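Local coordinates for lactate dehydrogenase, adjacent gene encodes predicted malate dehydrogenase (Cryptosporidium parvum, PDB 4ND5), which probably interconverts (S)-lactate and pyruvate with NAD(+)/NADH as the cofactor, as an L-lactate dehydrogenase of the LDH/MDH superfamily, at residues D179-A184 and C214-A219. Sequence-based numbering, arbitrary orientation.
Sequences DGMVPA and CHTRIA. Unlike the reference sequence in segment 179-184: A184 (reference Val).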
# COMPACT_ATOMS: atom_id res chain seq x y z
N ASP A 179 -32.48 -3.88 14.94
CA ASP A 179 -33.71 -4.28 14.26
C ASP A 179 -34.14 -3.23 13.24
O ASP A 179 -34.73 -3.57 12.21
CB ASP A 179 -34.84 -4.52 15.28
CG ASP A 179 -34.55 -5.69 16.21
OD1 ASP A 179 -33.39 -6.15 16.26
OD2 ASP A 179 -35.49 -6.14 16.90
N GLY A 180 -33.85 -1.96 13.52
CA GLY A 180 -34.16 -0.86 12.60
C GLY A 180 -33.29 -0.82 11.35
O GLY A 180 -33.53 -0.02 10.45
N MET A 181 -32.26 -1.67 11.31
CA MET A 181 -31.39 -1.83 10.16
C MET A 181 -32.14 -2.38 8.95
O MET A 181 -32.95 -3.30 9.09
CB MET A 181 -30.27 -2.80 10.53
CG MET A 181 -29.18 -2.97 9.51
SD MET A 181 -28.13 -4.38 9.94
CE MET A 181 -27.58 -3.90 11.58
N VAL A 182 -31.87 -1.83 7.77
CA VAL A 182 -32.52 -2.27 6.53
C VAL A 182 -31.50 -2.65 5.44
O VAL A 182 -31.02 -1.78 4.71
CB VAL A 182 -33.47 -1.20 5.97
CG1 VAL A 182 -34.16 -1.69 4.70
CG2 VAL A 182 -34.50 -0.80 7.02
N PRO A 183 -31.15 -3.94 5.35
CA PRO A 183 -30.36 -4.40 4.21
C PRO A 183 -31.17 -4.37 2.91
O PRO A 183 -31.97 -5.27 2.66
CB PRO A 183 -29.96 -5.83 4.60
CG PRO A 183 -30.09 -5.87 6.08
CD PRO A 183 -31.25 -4.98 6.38
N ALA A 184 -30.96 -3.34 2.10
CA ALA A 184 -31.70 -3.17 0.85
C ALA A 184 -31.33 -4.23 -0.19
O ALA A 184 -30.38 -4.06 -0.96
CB ALA A 184 -31.45 -1.77 0.29
N CYS A 214 -31.05 -11.56 7.58
CA CYS A 214 -31.17 -11.80 9.02
C CYS A 214 -29.80 -11.83 9.70
O CYS A 214 -29.60 -11.19 10.74
CB CYS A 214 -31.90 -13.13 9.26
SG CYS A 214 -32.19 -13.54 10.99
N HIS A 215 -28.87 -12.55 9.09
CA HIS A 215 -27.49 -12.65 9.58
C HIS A 215 -26.86 -11.26 9.75
O HIS A 215 -26.23 -10.98 10.77
CB HIS A 215 -26.67 -13.51 8.61
CG HIS A 215 -25.35 -13.95 9.14
ND1 HIS A 215 -24.41 -14.59 8.35
CD2 HIS A 215 -24.79 -13.86 10.37
CE1 HIS A 215 -23.35 -14.88 9.07
NE2 HIS A 215 -23.55 -14.44 10.30
N THR A 216 -27.06 -10.39 8.76
CA THR A 216 -26.59 -9.00 8.81
C THR A 216 -27.09 -8.25 10.05
O THR A 216 -26.33 -7.48 10.65
CB THR A 216 -27.04 -8.21 7.57
OG1 THR A 216 -26.79 -8.99 6.38
CG2 THR A 216 -26.30 -6.88 7.47
N ARG A 217 -28.35 -8.47 10.41
CA ARG A 217 -28.98 -7.77 11.52
C ARG A 217 -28.45 -8.18 12.89
O ARG A 217 -28.40 -7.35 13.80
CB ARG A 217 -30.51 -7.95 11.50
CG ARG A 217 -31.22 -7.25 10.35
CD ARG A 217 -32.65 -6.86 10.73
NE ARG A 217 -33.33 -6.12 9.66
CZ ARG A 217 -34.07 -6.67 8.70
NH1 ARG A 217 -34.26 -7.99 8.63
NH2 ARG A 217 -34.63 -5.89 7.78
N ILE A 218 -28.06 -9.44 13.05
CA ILE A 218 -27.58 -9.95 14.35
C ILE A 218 -26.08 -10.27 14.38
O ILE A 218 -25.58 -10.79 15.38
CB ILE A 218 -28.37 -11.19 14.84
CG1 ILE A 218 -28.49 -12.24 13.73
CG2 ILE A 218 -29.76 -10.78 15.32
CD1 ILE A 218 -28.92 -13.60 14.24
N ALA A 219 -25.36 -9.95 13.31
CA ALA A 219 -23.93 -10.23 13.24
C ALA A 219 -23.18 -9.69 14.46
O ALA A 219 -22.26 -10.33 14.97
CB ALA A 219 -23.33 -9.67 11.96
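In the alpha/beta C-terminal domain of this LDH/MDH-family enzyme, the start of strand 181-190, just after H177, the pyruvate-binding residue and predicted proton acceptor, packs against helix 206-227. R217 on the helix reaches over to M181 on the strand, while T216 fits against M181 and P183. The T216 side chain is about 5 Å from that of R153, which also binds pyruvate, so the contact lies close to the substrate site. The axes of residues 181-184 and 214-219 run obliquely antiparallel, at 144°, and approach to 8.8 Å.

The polar link is a side chain gripping a backbone carbonyl. R217 NE donates to M181 O at 2.9 Å, with a nearly straight N-H...O angle of 163°. The oxygen lies in the guanidinium plane, at its edge, whereas the donor is tilted out of the carbonyl plane. R217 NH2 adds a weak, bent bond to M181 O, 3.4 Å long, and the pair should restrict rotation of the guanidinium. The arginine stretches straight out as far as NE, and P183 CD covers one face of the group, 3.8 Å from R217 NH2.

Beside this bond the contact is mostly van der Waals packing. M181 leaves the strand with CG anti to the backbone N (chi1 -173°) and bends at chi3, laying its sulfur alongside the helix backbone, with M181 SD 3.7 Å from T216 O. The hydroxyl of T216 is turned to its own helix, where OG1 bonds to I212 O, and its methyl is left to pack on the strand. F154 of helix 147-162 touches both T216 and P183. P183 and T216 pass side by side, pointing opposite ways, with P183 CG 4.1 Å from T216 CB.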